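Local coordinates for 2-hydroxyhepta-2,4-diene-1, 7-dioateisomerase (Mycobacterium abscessus, PDB 3R6O), which is probably a magnesium-dependent isomerase of the fumarylacetoacetate hydrolase family, acting on 2-hydroxyhepta-2,4-diene-1,7-dioate, at residues A[156-165]-A[278-289]; A[188-196]-A[208-216]. All coordinates share one frame; numbering follows the deposited sequence.

Contact 1: A[156-165]-A[278-289]; sequences DYEIEIAVVI and DIILTGTPGGCG. With MG (magnesium ion), chain B.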
loop_
_atom_site.group_PDB
_atom_site.type_symbol
_atom_site.label_atom_id
_atom_site.label_comp_id
_atom_site.label_asym_id
_atom_site.label_seq_id
_atom_site.Cartn_x
_atom_site.Cartn_y
_atom_site.Cartn_z
ATOM N N ASP A 156 8.039 18.796 3.801
ATOM C CA ASP A 156 9.389 18.592 3.311
ATOM C C ASP A 156 9.434 17.858 1.954
ATOM O O ASP A 156 8.526 17.105 1.602
ATOM C CB ASP A 156 10.214 17.832 4.352
ATOM C CG ASP A 156 11.629 18.341 4.456
ATOM O OD1 ASP A 156 12.051 19.111 3.576
ATOM O OD2 ASP A 156 12.328 17.965 5.441
ATOM N N TYR A 157 10.541 18.068 1.257
ATOM C CA TYR A 157 10.906 17.447 -0.017
ATOM C C TYR A 157 12.039 16.433 0.192
ATOM O O TYR A 157 12.876 16.580 1.093
ATOM C CB TYR A 157 11.349 18.542 -1.023
ATOM C CG TYR A 157 12.439 19.410 -0.423
ATOM C CD1 TYR A 157 13.781 19.050 -0.538
ATOM C CD2 TYR A 157 12.117 20.524 0.356
ATOM C CE1 TYR A 157 14.800 19.825 0.082
ATOM C CE2 TYR A 157 13.116 21.308 0.982
ATOM C CZ TYR A 157 14.461 20.940 0.854
ATOM O OH TYR A 157 15.466 21.716 1.450
ATOM N N GLU A 158 12.042 15.390 -0.642
ATOM C CA GLU A 158 13.054 14.352 -0.595
ATOM C C GLU A 158 13.198 13.747 -1.984
ATOM O O GLU A 158 12.417 12.863 -2.323
ATOM C CB GLU A 158 12.624 13.250 0.335
ATOM C CG GLU A 158 12.313 13.678 1.735
ATOM C CD GLU A 158 12.009 12.502 2.640
ATOM O OE1 GLU A 158 11.173 11.688 2.305
ATOM O OE2 GLU A 158 12.625 12.382 3.713
ATOM N N ILE A 159 14.162 14.216 -2.755
ATOM C CA ILE A 159 14.443 13.642 -4.082
ATOM C C ILE A 159 15.009 12.236 -3.949
ATOM O O ILE A 159 15.895 11.982 -3.162
ATOM C CB ILE A 159 15.364 14.543 -4.932
ATOM C CG1 ILE A 159 15.353 14.086 -6.400
ATOM C CG2 ILE A 159 16.838 14.647 -4.348
ATOM C CD1 ILE A 159 16.199 15.050 -7.335
ATOM N N GLU A 160 14.443 11.306 -4.702
ATOM C CA GLU A 160 14.891 9.917 -4.644
ATOM C C GLU A 160 14.837 9.299 -6.028
ATOM O O GLU A 160 14.050 9.710 -6.881
ATOM C CB GLU A 160 13.999 9.127 -3.664
ATOM C CG GLU A 160 13.747 9.862 -2.361
ATOM C CD GLU A 160 13.338 9.022 -1.184
ATOM O OE1 GLU A 160 13.348 7.770 -1.222
ATOM O OE2 GLU A 160 12.994 9.651 -0.181
ATOM N N ILE A 161 15.651 8.276 -6.218
ATOM C CA ILE A 161 15.546 7.442 -7.372
ATOM C C ILE A 161 14.651 6.211 -6.992
ATOM O O ILE A 161 14.901 5.514 -5.977
ATOM C CB ILE A 161 16.951 7.006 -7.896
ATOM C CG1 ILE A 161 17.886 8.208 -8.154
ATOM C CG2 ILE A 161 16.804 6.173 -9.183
ATOM C CD1 ILE A 161 17.308 9.342 -9.033
ATOM N N ALA A 162 13.630 5.978 -7.795
ATOM C CA ALA A 162 12.735 4.826 -7.646
ATOM C C ALA A 162 13.084 3.741 -8.631
ATOM O O ALA A 162 13.408 4.021 -9.793
ATOM C CB ALA A 162 11.249 5.235 -7.861
ATOM N N VAL A 163 12.968 2.499 -8.187
ATOM C CA VAL A 163 12.919 1.376 -9.122
ATOM C C VAL A 163 11.495 0.869 -9.158
ATOM O O VAL A 163 10.738 0.905 -8.148
ATOM C CB VAL A 163 13.866 0.198 -8.798
ATOM C CG1 VAL A 163 15.294 0.627 -8.991
ATOM C CG2 VAL A 163 13.642 -0.323 -7.407
ATOM N N VAL A 164 11.155 0.388 -10.337
ATOM C CA VAL A 164 9.914 -0.205 -10.615
ATOM C C VAL A 164 10.110 -1.704 -10.867
ATOM O O VAL A 164 10.927 -2.100 -11.702
ATOM C CB VAL A 164 9.296 0.423 -11.869
ATOM C CG1 VAL A 164 8.003 -0.257 -12.169
ATOM C CG2 VAL A 164 9.069 1.933 -11.680
ATOM N N ILE A 165 9.285 -2.519 -10.224
ATOM C CA ILE A 165 9.439 -3.965 -10.268
ATOM C C ILE A 165 8.784 -4.482 -11.538
ATOM O O ILE A 165 7.689 -4.037 -11.925
ATOM C CB ILE A 165 8.769 -4.623 -9.037
ATOM C CG1 ILE A 165 9.388 -4.134 -7.727
ATOM C CG2 ILE A 165 8.821 -6.113 -9.087
ATOM C CD1 ILE A 165 10.896 -4.387 -7.588
ATOM N N ASP A 278 4.987 -2.551 -8.783
ATOM C CA ASP A 278 5.359 -1.994 -7.485
ATOM C C ASP A 278 6.528 -1.028 -7.682
ATOM O O ASP A 278 7.345 -1.183 -8.607
ATOM C CB ASP A 278 5.765 -3.065 -6.482
ATOM C CG ASP A 278 4.601 -3.884 -5.957
ATOM O OD1 ASP A 278 3.416 -3.572 -6.190
ATOM O OD2 ASP A 278 4.895 -4.861 -5.268
ATOM N N ILE A 279 6.568 -0.008 -6.836
ATOM C CA ILE A 279 7.600 1.036 -6.880
ATOM C C ILE A 279 8.343 1.052 -5.558
ATOM O O ILE A 279 7.706 1.007 -4.490
ATOM C CB ILE A 279 6.956 2.426 -7.043
ATOM C CG1 ILE A 279 6.286 2.530 -8.429
ATOM C CG2 ILE A 279 7.964 3.595 -6.879
ATOM C CD1 ILE A 279 5.538 3.832 -8.560
ATOM N N ILE A 280 9.674 1.117 -5.626
ATOM C CA ILE A 280 10.506 1.359 -4.430
ATOM C C ILE A 280 11.299 2.668 -4.584
ATOM O O ILE A 280 12.101 2.790 -5.510
ATOM C CB ILE A 280 11.483 0.169 -4.137
ATOM C CG1 ILE A 280 10.736 -1.179 -4.030
ATOM C CG2 ILE A 280 12.199 0.398 -2.807
ATOM C CD1 ILE A 280 11.720 -2.427 -4.099
ATOM N N LEU A 281 11.066 3.635 -3.689
ATOM C CA LEU A 281 11.889 4.830 -3.581
ATOM C C LEU A 281 13.110 4.477 -2.720
ATOM O O LEU A 281 12.963 3.986 -1.583
ATOM C CB LEU A 281 11.124 6.002 -2.950
ATOM C CG LEU A 281 10.212 6.834 -3.857
ATOM C CD1 LEU A 281 9.185 5.961 -4.386
ATOM C CD2 LEU A 281 9.605 8.043 -3.015
ATOM N N THR A 282 14.295 4.727 -3.256
ATOM C CA THR A 282 15.500 4.139 -2.680
ATOM C C THR A 282 16.238 5.033 -1.697
ATOM O O THR A 282 17.337 4.701 -1.305
ATOM C CB THR A 282 16.463 3.636 -3.752
ATOM O OG1 THR A 282 16.892 4.720 -4.594
ATOM C CG2 THR A 282 15.776 2.521 -4.577
ATOM N N GLY A 283 15.635 6.154 -1.285
ATOM C CA GLY A 283 16.272 7.031 -0.312
ATOM C C GLY A 283 16.619 8.408 -0.860
ATOM O O GLY A 283 16.732 8.582 -2.042
ATOM N N THR A 284 16.755 9.373 0.042
ATOM C CA THR A 284 17.139 10.739 -0.277
ATOM C C THR A 284 18.439 11.170 0.424
ATOM O O THR A 284 18.735 10.729 1.546
ATOM C CB THR A 284 15.977 11.700 0.108
ATOM O OG1 THR A 284 16.145 12.943 -0.547
ATOM C CG2 THR A 284 15.856 11.883 1.628
ATOM N N PRO A 285 19.255 12.002 -0.241
ATOM C CA PRO A 285 20.448 12.502 0.464
ATOM C C PRO A 285 20.103 13.649 1.434
ATOM O O PRO A 285 18.940 13.901 1.668
ATOM C CB PRO A 285 21.326 13.009 -0.669
ATOM C CG PRO A 285 20.378 13.391 -1.728
ATOM C CD PRO A 285 19.253 12.409 -1.655
ATOM N N GLY A 286 21.107 14.338 1.974
ATOM C CA GLY A 286 20.864 15.525 2.826
ATOM C C GLY A 286 20.323 16.773 2.121
ATOM O O GLY A 286 20.091 16.756 0.917
ATOM N N GLY A 287 20.170 17.872 2.862
ATOM C CA GLY A 287 19.656 19.133 2.315
ATOM C C GLY A 287 18.134 19.333 2.400
ATOM O O GLY A 287 17.593 20.266 1.842
ATOM N N CYS A 288 17.448 18.455 3.120
ATOM C CA CYS A 288 15.989 18.577 3.346
ATOM C C CYS A 288 15.695 19.735 4.299
ATOM O O CYS A 288 16.569 20.156 5.063
ATOM C CB CYS A 288 15.445 17.285 3.970
ATOM S SG CYS A 288 15.674 15.744 3.004
ATOM N N GLY A 289 14.454 20.219 4.266
ATOM C CA GLY A 289 13.986 21.333 5.056
ATOM C C GLY A 289 14.241 21.249 6.564
ATOM O O GLY A 289 14.578 22.238 7.175
HETATM MG MG MG B . 12.316 8.742 1.867
HETATM O O HOH W 1 17.693 7.301 -4.137
#

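Contact 2: A[188-196]-A[208-216]; sequences NDITARDVA and AQVVRGKGY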
loop_
_atom_site.group_PDB
_atom_site.type_symbol
_atom_site.label_atom_id
_atom_site.label_comp_id
_atom_site.label_asym_id
_atom_site.label_seq_id
_atom_site.Cartn_x
_atom_site.Cartn_y
_atom_site.Cartn_z
ATOM N N ASN A 188 9.805 11.857 -5.689
ATOM C CA ASN A 188 9.963 12.629 -4.398
ATOM C C ASN A 188 9.170 11.997 -3.251
ATOM O O ASN A 188 7.983 11.725 -3.399
ATOM C CB ASN A 188 9.534 14.071 -4.602
ATOM C CG ASN A 188 10.227 15.031 -3.609
ATOM O OD1 ASN A 188 9.980 14.974 -2.419
ATOM N ND2 ASN A 188 11.148 15.846 -4.109
ATOM N N ASP A 189 9.806 11.714 -2.107
ATOM C CA ASP A 189 9.051 11.258 -0.949
ATOM C C ASP A 189 8.657 12.493 -0.119
ATOM O O ASP A 189 9.308 12.812 0.863
ATOM C CB ASP A 189 9.887 10.268 -0.114
ATOM C CG ASP A 189 9.124 9.704 1.041
ATOM O OD1 ASP A 189 7.916 10.010 1.165
ATOM O OD2 ASP A 189 9.696 8.968 1.863
ATOM N N ILE A 190 7.625 13.210 -0.568
ATOM C CA ILE A 190 7.094 14.375 0.145
ATOM C C ILE A 190 6.519 13.905 1.469
ATOM O O ILE A 190 5.728 12.947 1.505
ATOM C CB ILE A 190 5.922 15.070 -0.610
ATOM C CG1 ILE A 190 6.314 15.522 -2.036
ATOM C CG2 ILE A 190 5.295 16.262 0.268
ATOM C CD1 ILE A 190 7.313 16.667 -2.156
ATOM N N THR A 191 6.831 14.648 2.519
ATOM C CA THR A 191 6.543 14.254 3.897
ATOM C C THR A 191 6.154 15.496 4.717
ATOM O O THR A 191 6.823 16.520 4.652
ATOM C CB THR A 191 7.770 13.589 4.539
ATOM O OG1 THR A 191 8.144 12.450 3.763
ATOM C CG2 THR A 191 7.445 13.119 5.982
ATOM N N ALA A 192 5.045 15.402 5.436
ATOM C CA ALA A 192 4.557 16.441 6.308
ATOM C C ALA A 192 5.099 16.053 7.675
ATOM O O ALA A 192 4.553 15.169 8.326
ATOM C CB ALA A 192 3.025 16.460 6.309
ATOM N N ARG A 193 6.190 16.691 8.092
ATOM C CA ARG A 193 6.976 16.169 9.215
ATOM C C ARG A 193 6.275 16.363 10.551
ATOM O O ARG A 193 6.501 15.582 11.495
ATOM C CB ARG A 193 8.370 16.808 9.244
ATOM C CG ARG A 193 9.150 16.434 8.043
ATOM C CD ARG A 193 10.585 16.089 8.321
ATOM N NE ARG A 193 11.317 15.991 7.064
ATOM C CZ ARG A 193 11.468 14.893 6.322
ATOM N NH1 ARG A 193 10.950 13.725 6.701
ATOM N NH2 ARG A 193 12.184 14.954 5.199
ATOM N N ASP A 194 5.448 17.405 10.630
ATOM C CA ASP A 194 4.667 17.705 11.835
ATOM C C ASP A 194 3.503 16.734 11.994
ATOM O O ASP A 194 3.175 16.341 13.097
ATOM C CB ASP A 194 4.196 19.154 11.870
ATOM C CG ASP A 194 3.456 19.627 10.593
ATOM O OD1 ASP A 194 3.510 19.027 9.496
ATOM O OD2 ASP A 194 2.874 20.724 10.701
ATOM N N VAL A 195 2.914 16.306 10.882
ATOM C CA VAL A 195 1.916 15.248 10.910
ATOM C C VAL A 195 2.538 13.882 11.263
ATOM O O VAL A 195 1.938 13.068 11.940
ATOM C CB VAL A 195 1.224 15.157 9.543
ATOM C CG1 VAL A 195 0.353 13.928 9.505
ATOM C CG2 VAL A 195 0.419 16.474 9.264
ATOM N N ALA A 196 3.713 13.630 10.714
ATOM C CA ALA A 196 4.440 12.391 10.917
ATOM C C ALA A 196 4.909 12.213 12.351
ATOM O O ALA A 196 4.928 11.099 12.835
ATOM C CB ALA A 196 5.633 12.335 9.988
ATOM N N ALA A 208 4.117 7.464 16.266
ATOM C CA ALA A 208 4.517 8.283 15.128
ATOM C C ALA A 208 3.401 8.065 14.105
ATOM O O ALA A 208 2.778 6.992 14.084
ATOM C CB ALA A 208 5.850 7.803 14.561
ATOM N N GLN A 209 3.157 9.038 13.245
ATOM C CA GLN A 209 2.120 8.858 12.204
ATOM C C GLN A 209 2.734 8.924 10.834
ATOM O O GLN A 209 2.360 9.781 9.993
ATOM C CB GLN A 209 1.018 9.903 12.391
ATOM C CG GLN A 209 0.227 9.801 13.700
ATOM C CD GLN A 209 -1.069 8.964 13.590
ATOM O OE1 GLN A 209 -1.325 8.284 12.584
ATOM N NE2 GLN A 209 -1.875 9.015 14.626
ATOM N N VAL A 210 3.675 8.008 10.587
ATOM C CA VAL A 210 4.494 8.118 9.399
ATOM C C VAL A 210 3.683 7.884 8.128
ATOM O O VAL A 210 3.875 8.580 7.129
ATOM C CB VAL A 210 5.750 7.219 9.453
ATOM C CG1 VAL A 210 6.559 7.405 8.212
ATOM C CG2 VAL A 210 6.616 7.599 10.676
ATOM N N VAL A 211 2.770 6.904 8.146
ATOM C CA VAL A 211 1.884 6.693 7.029
ATOM C C VAL A 211 1.083 7.945 6.669
ATOM O O VAL A 211 1.076 8.360 5.499
ATOM C CB VAL A 211 0.912 5.468 7.257
ATOM C CG1 VAL A 211 -0.192 5.444 6.184
ATOM C CG2 VAL A 211 1.719 4.166 7.247
ATOM N N ARG A 212 0.454 8.551 7.662
ATOM C CA ARG A 212 -0.260 9.826 7.501
ATOM C C ARG A 212 0.608 10.916 6.870
ATOM O O ARG A 212 0.192 11.569 5.897
ATOM C CB ARG A 212 -0.838 10.322 8.838
ATOM C CG ARG A 212 -1.791 11.498 8.701
ATOM C CD ARG A 212 -2.387 11.854 10.032
ATOM N NE ARG A 212 -3.453 10.924 10.405
ATOM C CZ ARG A 212 -3.924 10.756 11.632
ATOM N NH1 ARG A 212 -4.944 9.902 11.835
ATOM N NH2 ARG A 212 -3.355 11.377 12.673
ATOM N N GLY A 213 1.819 11.058 7.400
ATOM C CA GLY A 213 2.732 12.099 6.950
ATOM C C GLY A 213 3.255 11.956 5.532
ATOM O O GLY A 213 3.592 12.923 4.890
ATOM N N LYS A 214 3.279 10.738 5.035
ATOM C CA LYS A 214 3.807 10.490 3.723
ATOM C C LYS A 214 2.730 10.181 2.699
ATOM O O LYS A 214 3.054 9.878 1.544
ATOM C CB LYS A 214 4.787 9.334 3.808
ATOM C CG LYS A 214 6.146 9.715 4.388
ATOM C CD LYS A 214 7.071 8.519 4.521
ATOM C CE LYS A 214 8.413 8.888 5.189
ATOM N NZ LYS A 214 9.150 9.942 4.413
ATOM N N GLY A 215 1.478 10.156 3.130
ATOM C CA GLY A 215 0.420 9.513 2.332
ATOM C C GLY A 215 -0.636 10.371 1.627
ATOM O O GLY A 215 -1.542 9.824 0.957
ATOM N N TYR A 216 -0.581 11.675 1.801
ATOM C CA TYR A 216 -1.605 12.565 1.217
ATOM C C TYR A 216 -1.535 12.541 -0.325
ATOM O O TYR A 216 -0.439 12.343 -0.853
ATOM C CB TYR A 216 -1.332 13.975 1.641
ATOM C CG TYR A 216 -1.728 14.352 3.063
ATOM C CD1 TYR A 216 -2.948 14.962 3.306
ATOM C CD2 TYR A 216 -0.878 14.133 4.135
ATOM C CE1 TYR A 216 -3.300 15.388 4.561
ATOM C CE2 TYR A 216 -1.248 14.569 5.445
ATOM C CZ TYR A 216 -2.455 15.179 5.616
ATOM O OH TYR A 216 -2.885 15.626 6.839
HETATM O O HOH W 2 11.229 10.655 6.347
HETATM O O HOH W 3 -0.886 13.249 12.858
#

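Contact 1: A[156-165]-A[278-289]
Ala162, Val163 and Val164 pair antiparallel with Leu281, Ile280 and Ile279, strands 159-165 and 279-281 running at 158°, and beyond Leu281 the second segment continues as a loop beside the first. Val163 and Ile280 form the hydrogen-bonded pair, Ile280 N lying 2.7 Å from Val163 O. Their side chains lie side by side and point the same way. On the opposite face Ala162 CB meets CG2 of Ile279.

Past the strand, Thr282 grips one carbonyl twice. Its backbone N and its OG1 both donate to Ile161 O, the hydroxyl at 2.6 Å. A water joins Ile161 N, Thr282 OG1 and Gly283 O. Glu160 divides its carboxylate. OE1 takes the N-H of Gly283 at 2.8 Å, from above the carboxylate plane, while OE2 binds magnesium at 2.3 Å. The backbone bond should help fix the rotation of this ligand. Thr284 OG1, anti to its own N (chi1 -162°), reaches back to Ile159 O at 2.8 Å; Gln250 also bonds this hydroxyl.

At the far end Tyr157 OH donates to Gly287 O at 2.6 Å, in the carbonyl plane. Asp156 OD1 accepts from Gly289 N at 2.7 Å through its syn lone pair. The same oxygen is met by Tyr157 N on its anti side, tilted out of the carboxylate plane.

Glu158, a magnesium ligand position, does not bind the metal here; its OE2 pairs with Arg193. Acidic side chains from adjacent strands of the central mixed sheet, gathered at magnesium, are characteristic of the metal site of the fumarylacetoacetate hydrolase family.

Contact 2: A[188-196]-A[208-216]
Lys214 reaches across to Asp189 and Thr191 with the end of its side chain. The chain runs extended to CE and then bends (chi4 -59°), which brings NZ within bonding distance of two oxygens. NZ makes a salt bridge to Asp189 OD2 at 2.8 Å, from above the carboxylate plane, and donates to Thr191 OG1, also at 2.8 Å. Thr191 OG1 in turn donates to Asp189 O. A water links NZ to Arg193 NH1. Asp189 OD1 has its own salt bridge, to Lys134.

Asp189 is a magnesium ligand, so Lys214 and Lys134 form a basic second shell beside the metal site of this fumarylacetoacetate hydrolase fold. They probably help to position the carboxylate.

Farther on, the short helices 193-196 and 210-214 meet. Gly213 O accepts from Ala192 N at 2.9 Å, and Gln209 N donates to Ala196 O at 2.7 Å. Gly213 packs closely against Ala196. With chi1 at 171°, Val195 swings CG1 away from its own N, and the methyl presses on Arg212 CG at 3.3 Å and lies near the edge of the Tyr216 ring. A water bridges Val195 O to Arg212 NH2. The amide of Gln209 bonds to backbone atoms of Pro129 and Val131 of the second subunit.

Contact 1 lies near the centre of the chain. Contact 2 is also mostly buried, but sits farther out and reaches the second subunit. They meet because strands 155-165 and 181-192 are neighbours in one sheet. Asp156 N lies 2.7 Å from Thr191 O, a probable hydrogen bond, and Asp156 OD2 forms a salt bridge with Arg193 NE. Each contact supplies one magnesium ligand, Glu160 from contact 1 and Asp189 from contact 2. Their chemistry differs. Contact 1 combines strand pairing and apolar side chains with backbone N-H and hydroxyl donors, whereas contact 2 joins short helices and relies on a buried lysine.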